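Local coordinates for protein 2-hydroxyhepta-2,4-diene-1,7-dioate isomerase (Mycobacterium abscessus, PDB 3RR6) that is of unknown function but probably acts as a metal-binding isomerase or acetylpyruvate hydrolase of the fumarylacetoacetate hydrolase family, at residues Asn140-Thr145 against Ile178-Asp183; Val150-His155 against Asp169-Leu174. All coordinates share one frame; numbering follows the deposited sequence. Where two conformers were deposited one is given.

How the contacts relate
Contacts 1 and 2 sample two ends of one antiparallel pairing, that of strand 141-152 with strand 172-179. Contact 2 joins the far end of the first strand to the start of the second, and the 13 residues between its segments include helices 153-159 and 163-167; contact 1 joins the opposite ends, enclosing the excursion closed by contact 2. Their centres are about 24 Å apart, on opposite sides of the centre of the chain. In one Leu174 conformer CD1 packs 3.7 Å from Thr145 CG2, a less certain link. All four segments lie in the fumarylacetoacetate hydrolase region, and a 1,2-ethanediol, probably from the crystallisation liquor, lies about 3 Å from the Tyr144 side chain.

Contact 1 (Asn140-Thr145 against Ile178-Asp183); sequences NILGYT and IVTDLD. With EDO (1,2-ethanediol), chain G.
Tyr144 and Val179 form an antiparallel hydrogen-bonded pair, gripped by two backbone bonds: Tyr144 N to Val179 O at 3.0 Å and Val179 N to Tyr144 O at 2.9 Å. The second is the straighter, with 165° at the hydrogen against 156°. CA-H...O contacts supplement them, Ile178 CA lying 3.3 Å from Tyr144 O and Gly143 CA equally near Val179 O. Gly143, having no side chain, lets its CA lie this close. Past the pair a water lies 2.9 Å from Thr180 O and 3.0 Å from Leu142 O, the latter bond weak; its protons cannot serve every acceptor in reach.

Apolar contacts lie on both sides of the pair. Ile178 holds CG2 anti to its backbone N and lays it 3.7 Å from Gly143 C, while its CD1 meets Leu142 CD2 at 4.2 Å and its CG1 rests against Thr145 CB. On the side of Tyr144 and Val179, Leu182 CD2 packs against Tyr144 CB.

Two carbonyls meet side chains: Leu182 O approaches the phenol ring of Tyr144 obliquely, 3.5 Å from CE2, and Leu142 O faces Thr180 CG2, whose hydroxyl is hydrogen-bonded to Met5 N.

Leu142 and Gly143 both face Val124 on strand 115-125, a classic beta bulge. Strand 141-152 is flanked by 115-125 and 172-179, antiparallel to both, in the beta-rich fold of the fumarylacetoacetate hydrolase family.

Contact 2 (Val150-His155 against Asp169-Leu174); sequences VSARDH and DTFCPL
Val150 CG1 sits almost squarely over the Phe171 ring, 3.6 Å from its centroid and 7° off the ring normal, a CH-pi contact. In the fumarylacetoacetate hydrolase fold it lies near the end of strand 141-152 and just before strand 172-179 begins, beside the helical connection between them. Both CB atoms are directed at the opposite segment, and the side chains cross at about a right angle. Val150 carries CG1 anti to its backbone N (chi1 -178°), which puts that methyl over the ring, while CG2 turns to Pro173 CD at 3.9 Å.

Farther along the ring, Ala152 CB reaches CE2 of Phe171 at 4.3 Å, a looser apolar contact. Val115 touches both Val150 and Phe171 from strand 115-125, Ile106 packs on Val150 and Pro173, and the ring of His168 meets that of Phe171.

Outward, the polar contacts begin on the backbone. Phe171 CD2 comes within 3.3 Å of Val150 O. Val150 N donates to Phe171 O at 3.1 Å, a bent bond with 136° at the hydrogen; Lys94 NZ also binds that carbonyl, giving the buried oxygen two donors. Ala152 occupies the N-cap position of helix 153-159, where its O accepts a weak bond from His155 N. At the outer edge, Thr170 OG1, in the plane of the Phe171 ring and also hydrogen-bonded to Gln107 N, donates to Asp169 O at 2.6 Å, in the carbonyl plane and on a lone pair.

Contact 1 (Asn140-Thr145 against Ile178-Asp183)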
ATOM      1  N   ASN A 140       7.700  15.585   0.800  1.00 13.68           N
ATOM      2  CA  ASN A 140       7.181  15.114  -0.487  1.00 13.44           C
ATOM      3  C   ASN A 140       6.162  13.991  -0.358  1.00 12.97           C
ATOM      4  O   ASN A 140       5.672  13.495  -1.375  1.00 13.66           O
ATOM      5  CB  ASN A 140       8.335  14.643  -1.372  1.00 13.15           C
ATOM      6  CG  ASN A 140       9.201  15.799  -1.837  1.00 14.53           C
ATOM      7  OD1 ASN A 140       8.787  16.581  -2.690  1.00 16.56           O
ATOM      8  ND2 ASN A 140      10.382  15.945  -1.232  1.00 15.76           N
ATOM      9  N   ILE A 141       5.856  13.599   0.876  1.00 12.34           N
ATOM     10  CA  ILE A 141       4.930  12.504   1.162  1.00 11.79           C
ATOM     11  C   ILE A 141       3.585  13.048   1.629  1.00 12.14           C
ATOM     12  O   ILE A 141       3.512  13.817   2.602  1.00 13.30           O
ATOM     13  CB  ILE A 141       5.537  11.535   2.205  1.00 11.43           C
ATOM     14  CG1 ILE A 141       6.729  10.785   1.581  1.00 11.84           C
ATOM     15  CG2 ILE A 141       4.469  10.564   2.744  1.00 11.92           C
ATOM     16  CD1 ILE A 141       7.581  10.001   2.600  1.00 12.27           C
ATOM     17  N   LEU A 142       2.519  12.666   0.929  1.00 11.85           N
ATOM     18  CA  LEU A 142       1.157  12.980   1.365  1.00 11.98           C
ATOM     19  C   LEU A 142       0.822  12.284   2.683  1.00 12.49           C
ATOM     20  O   LEU A 142       0.353  12.916   3.645  1.00 13.88           O
ATOM     21  CB  LEU A 142       0.152  12.574   0.283  1.00 12.09           C
ATOM     22  CG  LEU A 142      -1.323  12.740   0.634  1.00 12.28           C
ATOM     23  CD1 LEU A 142      -1.642  14.210   0.881  1.00 14.19           C
ATOM     24  CD2 LEU A 142      -2.220  12.177  -0.475  1.00 13.62           C
ATOM     25  N   GLY A 143       1.054  10.980   2.719  1.00 12.20           N
ATOM     26  CA  GLY A 143       0.779  10.179   3.895  1.00 11.59           C
ATOM     27  C   GLY A 143       0.960   8.706   3.599  1.00 11.10           C
ATOM     28  O   GLY A 143       1.614   8.338   2.616  1.00 10.92           O
ATOM     29  N   TYR A 144       0.373   7.877   4.456  1.00 11.37           N
ATOM     30  CA  TYR A 144       0.625   6.429   4.439  1.00 11.18           C
ATOM     31  C   TYR A 144      -0.680   5.674   4.384  1.00 11.23           C
ATOM     32  O   TYR A 144      -1.676   6.089   4.970  1.00 11.57           O
ATOM     33  CB  TYR A 144       1.424   5.993   5.674  1.00 11.75           C
ATOM     34  CG  TYR A 144       2.737   6.717   5.754  1.00 11.77           C
ATOM     35  CD1 TYR A 144       3.848   6.255   5.066  1.00 12.57           C
ATOM     36  CD2 TYR A 144       2.843   7.918   6.435  1.00 13.81           C
ATOM     37  CE1 TYR A 144       5.041   6.940   5.090  1.00 12.75           C
ATOM     38  CE2 TYR A 144       4.043   8.621   6.455  1.00 13.66           C
ATOM     39  CZ  TYR A 144       5.126   8.132   5.779  1.00 14.03           C
ATOM     40  OH  TYR A 144       6.311   8.832   5.796  1.00 14.57           O
ATOM     41  N   THR A 145      -0.660   4.569   3.657  1.00 10.60           N
ATOM     42  CA  THR A 145      -1.800   3.657   3.613  1.00 11.01           C
ATOM     43  C   THR A 145      -1.279   2.218   3.680  1.00 10.64           C
ATOM     44  O   THR A 145      -0.104   1.992   4.007  1.00 10.95           O
ATOM     45  CB  THR A 145      -2.726   3.961   2.393  1.00 11.10           C
ATOM     46  OG1 THR A 145      -3.983   3.280   2.552  1.00 12.30           O
ATOM     47  CG2 THR A 145      -2.102   3.574   1.051  1.00 12.18           C
ATOM     48  N   ILE A 178      -5.662   7.150   3.541  1.00 13.20           N
ATOM     49  CA  ILE A 178      -4.310   7.667   3.686  1.00 13.19           C
ATOM     50  C   ILE A 178      -4.246   8.545   4.926  1.00 13.91           C
ATOM     51  O   ILE A 178      -4.997   9.508   5.029  1.00 14.75           O
ATOM     52  CB  ILE A 178      -3.931   8.487   2.445  1.00 13.34           C
ATOM     53  CG1 ILE A 178      -3.885   7.587   1.215  1.00 12.87           C
ATOM     54  CG2 ILE A 178      -2.579   9.193   2.631  1.00 13.83           C
ATOM     55  CD1 ILE A 178      -3.989   8.337  -0.108  1.00 14.69           C
ATOM     56  N   VAL A 179      -3.347   8.223   5.854  1.00 13.57           N
ATOM     57  CA  VAL A 179      -3.192   9.006   7.092  1.00 14.09           C
ATOM     58  C   VAL A 179      -2.054   9.991   6.906  1.00 14.70           C
ATOM     59  O   VAL A 179      -0.932   9.594   6.600  1.00 14.08           O
ATOM     60  CB  VAL A 179      -2.927   8.098   8.304  1.00 13.83           C
ATOM     61  CG1 VAL A 179      -2.838   8.924   9.591  1.00 15.92           C
ATOM     62  CG2 VAL A 179      -4.033   7.053   8.417  1.00 14.62           C
ATOM     63  N   THR A 180      -2.342  11.281   7.067  1.00 16.42           N
ATOM     64  CA  THR A 180      -1.370  12.314   6.727  1.00 18.18           C
ATOM     65  C   THR A 180      -0.489  12.792   7.875  1.00 20.97           C
ATOM     66  O   THR A 180       0.499  13.477   7.616  1.00 23.12           O
ATOM     67  CB  THR A 180      -2.059  13.558   6.166  1.00 18.28           C
ATOM     68  OG1 THR A 180      -2.876  14.134   7.200  1.00 18.89           O
ATOM     69  CG2 THR A 180      -2.881  13.214   4.944  1.00 18.58           C
ATOM     70  N   ASP A 181      -0.832  12.458   9.118  1.00 22.78           N
ATOM     71  CA  ASP A 181      -0.058  12.956  10.275  1.00 25.14           C
ATOM     72  C   ASP A 181       0.678  11.846  11.042  1.00 25.06           C
ATOM     73  O   ASP A 181       0.968  11.982  12.235  1.00 27.14           O
ATOM     74  CB  ASP A 181      -0.962  13.788  11.206  1.00 26.23           C
ATOM     75  CG  ASP A 181      -2.197  13.027  11.703  1.00 28.91           C
ATOM     76  OD1 ASP A 181      -2.584  11.985  11.121  1.00 31.64           O
ATOM     77  OD2 ASP A 181      -2.802  13.495  12.698  1.00 34.37           O
ATOM     78  N   LEU A 182       1.031  10.786  10.325  1.00 23.95           N
ATOM     79  CA  LEU A 182       1.527   9.545  10.921  1.00 22.65           C
ATOM     80  C   LEU A 182       3.050   9.420  10.818  1.00 21.61           C
ATOM     81  O   LEU A 182       3.628   9.641   9.762  1.00 21.22           O
ATOM     82  CB  LEU A 182       0.865   8.361  10.214  1.00 22.56           C
ATOM     83  CG  LEU A 182       1.159   6.964  10.753  1.00 23.06           C
ATOM     84  CD1 LEU A 182       0.667   6.842  12.182  1.00 25.34           C
ATOM     85  CD2 LEU A 182       0.517   5.903   9.842  1.00 24.95           C
ATOM     86  N   ASP A 183       3.694   9.059  11.924  1.00 20.75           N
ATOM     87  CA  ASP A 183       5.115   8.731  11.924  1.00 20.03           C
ATOM     88  C   ASP A 183       5.273   7.235  11.615  1.00 19.00           C
ATOM     89  O   ASP A 183       4.797   6.396  12.381  1.00 18.87           O
ATOM     90  CB  ASP A 183       5.713   9.057  13.292  1.00 21.01           C
ATOM     91  CG  ASP A 183       7.217   8.870  13.347  1.00 22.26           C
ATOM     92  OD1 ASP A 183       7.812   8.309  12.409  1.00 22.06           O
ATOM     93  OD2 ASP A 183       7.819   9.300  14.357  1.00 27.41           O
TER
HETATM   94  C1  EDO G 267       2.864  16.620   2.770  1.00 34.32           C
HETATM   95  O1  EDO G 267       4.014  16.315   3.587  1.00 32.60           O
HETATM   96  C2  EDO G 267       3.230  17.304   1.451  1.00 34.35           C
HETATM   97  O2  EDO G 267       3.520  16.369   0.397  1.00 34.15           O
HETATM   98  O   HOH W   1       2.549  12.763   5.754  1.00 24.97           O

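Contact 2 (Val150-His155 against Asp169-Leu174)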
ATOM      1  N   VAL A 150       0.355  -8.675  -3.882  1.00 11.50           N
ATOM      2  CA  VAL A 150      -0.056 -10.024  -4.248  1.00 11.23           C
ATOM      3  C   VAL A 150       0.826 -10.514  -5.403  1.00 11.71           C
ATOM      4  O   VAL A 150       1.093  -9.768  -6.355  1.00 11.92           O
ATOM      5  CB  VAL A 150      -1.551 -10.089  -4.628  1.00 10.89           C
ATOM      6  CG1 VAL A 150      -1.968 -11.535  -4.970  1.00 11.38           C
ATOM      7  CG2 VAL A 150      -2.446  -9.546  -3.491  1.00 12.43           C
ATOM      8  N   SER A 151       1.294 -11.760  -5.299  1.00 11.77           N
ATOM      9  CA  SER A 151       2.338 -12.267  -6.189  1.00 12.14           C
ATOM     10  C   SER A 151       2.093 -13.717  -6.598  1.00 12.06           C
ATOM     11  O   SER A 151       1.932 -14.584  -5.730  1.00 12.57           O
ATOM     12  CB  SER A 151       3.699 -12.202  -5.474  1.00 13.40           C
ATOM     13  OG  SER A 151       3.978 -10.893  -4.987  1.00 15.28           O
ATOM     14  N   ALA A 152       2.107 -13.986  -7.899  1.00 11.50           N
ATOM     15  CA  ALA A 152       2.062 -15.356  -8.419  1.00 12.33           C
ATOM     16  C   ALA A 152       3.471 -15.941  -8.449  1.00 13.16           C
ATOM     17  O   ALA A 152       4.261 -15.682  -9.366  1.00 12.89           O
ATOM     18  CB  ALA A 152       1.418 -15.393  -9.813  1.00 12.55           C
ATOM     19  N   ARG A 153       3.792 -16.716  -7.415  1.00 13.71           N
ATOM     20  CA  ARG A 153       5.146 -17.250  -7.248  1.00 14.95           C
ATOM     21  C   ARG A 153       5.562 -18.136  -8.425  1.00 15.06           C
ATOM     22  O   ARG A 153       6.735 -18.163  -8.800  1.00 15.91           O
ATOM     23  CB  ARG A 153       5.265 -18.043  -5.933  1.00 15.92           C
ATOM     24  CG  ARG A 153       4.821 -17.329  -4.661  1.00 18.93           C
ATOM     25  CD  ARG A 153       5.513 -15.994  -4.404  1.00 22.87           C
ATOM     26  NE  ARG A 153       6.960 -16.113  -4.199  1.00 26.71           N
ATOM     27  CZ  ARG A 153       7.576 -16.157  -3.015  1.00 29.17           C
ATOM     28  NH1 ARG A 153       6.893 -16.102  -1.875  1.00 30.22           N
ATOM     29  NH2 ARG A 153       8.903 -16.261  -2.970  1.00 30.32           N
ATOM     30  N   ASP A 154       4.613 -18.869  -9.004  1.00 15.15           N
ATOM     31  CA  ASP A 154       4.921 -19.710 -10.159  1.00 15.71           C
ATOM     32  C   ASP A 154       5.358 -18.877 -11.359  1.00 15.29           C
ATOM     33  O   ASP A 154       6.208 -19.293 -12.143  1.00 16.09           O
ATOM     34  CB  ASP A 154       3.769 -20.665 -10.526  1.00 16.10           C
ATOM     35  CG  ASP A 154       2.415 -19.986 -10.630  1.00 17.09           C
ATOM     36  OD1 ASP A 154       2.045 -19.208  -9.723  1.00 17.75           O
ATOM     37  OD2 ASP A 154       1.687 -20.281 -11.610  1.00 19.14           O
ATOM     38  N   HIS A 155       4.804 -17.678 -11.487  1.00 14.54           N
ATOM     39  CA  HIS A 155       5.204 -16.797 -12.578  1.00 14.38           C
ATOM     40  C   HIS A 155       6.583 -16.196 -12.354  1.00 15.12           C
ATOM     41  O   HIS A 155       7.323 -16.008 -13.313  1.00 15.82           O
ATOM     42  CB  HIS A 155       4.158 -15.707 -12.805  1.00 14.00           C
ATOM     43  CG  HIS A 155       2.845 -16.248 -13.258  1.00 13.12           C
ATOM     44  ND1 HIS A 155       1.725 -15.459 -13.422  1.00 12.78           N
ATOM     45  CD2 HIS A 155       2.470 -17.511 -13.575  1.00 14.12           C
ATOM     46  CE1 HIS A 155       0.715 -16.217 -13.811  1.00 13.30           C
ATOM     47  NE2 HIS A 155       1.143 -17.467 -13.922  1.00 13.91           N
ATOM     48  N   ASP A 169      -4.272  -7.888 -12.901  1.00 10.81           N
ATOM     49  CA  ASP A 169      -5.354  -7.072 -12.373  1.00 11.45           C
ATOM     50  C   ASP A 169      -5.752  -7.629 -10.988  1.00 11.61           C
ATOM     51  O   ASP A 169      -5.784  -8.850 -10.784  1.00 12.01           O
ATOM     52  CB  ASP A 169      -6.570  -7.084 -13.303  1.00 12.13           C
ATOM     53  CG  ASP A 169      -6.406  -6.238 -14.569  1.00 13.15           C
ATOM     54  OD1 ASP A 169      -5.335  -5.661 -14.847  1.00 11.38           O
ATOM     55  OD2 ASP A 169      -7.417  -6.152 -15.310  1.00 14.02           O
ATOM     56  N   THR A 170      -6.031  -6.711 -10.065  1.00 11.36           N
ATOM     57  CA  THR A 170      -6.406  -6.980  -8.660  1.00 11.22           C
ATOM     58  C   THR A 170      -5.262  -7.348  -7.720  1.00 11.17           C
ATOM     59  O   THR A 170      -5.500  -7.527  -6.526  1.00 11.30           O
ATOM     60  CB  THR A 170      -7.564  -8.025  -8.488  1.00 11.73           C
ATOM     61  OG1 THR A 170      -7.061  -9.371  -8.577  1.00 11.81           O
ATOM     62  CG2 THR A 170      -8.675  -7.798  -9.488  1.00 12.57           C
ATOM     63  N   PHE A 171      -4.031  -7.422  -8.216  1.00 10.32           N
ATOM     64  CA  PHE A 171      -2.902  -7.810  -7.353  1.00 10.36           C
ATOM     65  C   PHE A 171      -2.287  -6.671  -6.518  1.00 10.66           C
ATOM     66  O   PHE A 171      -1.254  -6.874  -5.891  1.00 10.97           O
ATOM     67  CB  PHE A 171      -1.818  -8.541  -8.162  1.00 10.70           C
ATOM     68  CG  PHE A 171      -2.096 -10.015  -8.384  1.00 10.70           C
ATOM     69  CD1 PHE A 171      -3.386 -10.546  -8.366  1.00 11.91           C
ATOM     70  CD2 PHE A 171      -1.035 -10.874  -8.616  1.00 11.23           C
ATOM     71  CE1 PHE A 171      -3.596 -11.902  -8.569  1.00 13.31           C
ATOM     72  CE2 PHE A 171      -1.245 -12.225  -8.818  1.00 11.61           C
ATOM     73  CZ  PHE A 171      -2.520 -12.737  -8.799  1.00 12.71           C
ATOM     74  N   CYS A 172      -2.930  -5.505  -6.477  1.00 10.73           N
ATOM     75  CA  CYS A 172      -2.515  -4.436  -5.551  1.00 10.63           C
ATOM     76  C   CYS A 172      -3.671  -3.841  -4.743  1.00 10.76           C
ATOM     77  O   CYS A 172      -4.032  -2.672  -4.926  1.00 10.70           O
ATOM     78  CB  CYS A 172      -1.760  -3.330  -6.298  1.00 10.84           C
ATOM     79  SG  CYS A 172      -0.752  -2.314  -5.167  1.00 14.05           S
ATOM     80  N   PRO A 173      -4.227  -4.625  -3.800  1.00 10.79           N
ATOM     81  CA  PRO A 173      -5.093  -3.996  -2.808  1.00 11.11           C
ATOM     82  C   PRO A 173      -4.413  -2.801  -2.150  1.00 10.66           C
ATOM     83  O   PRO A 173      -3.232  -2.879  -1.782  1.00 11.05           O
ATOM     84  CB  PRO A 173      -5.333  -5.116  -1.790  1.00 11.13           C
ATOM     85  CG  PRO A 173      -5.177  -6.381  -2.591  1.00 11.85           C
ATOM     86  CD  PRO A 173      -4.137  -6.087  -3.619  1.00 11.25           C
ATOM     87  N   LEU A 174      -5.175  -1.720  -2.012  1.00 11.17           N
ATOM     88  CA  LEU A 174      -4.691  -0.475  -1.439  0.50 10.67           C
ATOM     89  C   LEU A 174      -5.812   0.177  -0.632  1.00 11.32           C
ATOM     90  O   LEU A 174      -6.938   0.294  -1.117  1.00 11.38           O
ATOM     91  CB  LEU A 174      -4.244   0.449  -2.571  0.50 10.73           C
ATOM     92  CG  LEU A 174      -3.367   1.642  -2.209  0.50  8.76           C
ATOM     93  CD1 LEU A 174      -1.970   1.196  -1.782  0.50  8.13           C
ATOM     94  CD2 LEU A 174      -3.289   2.602  -3.403  0.50  8.71           C
TER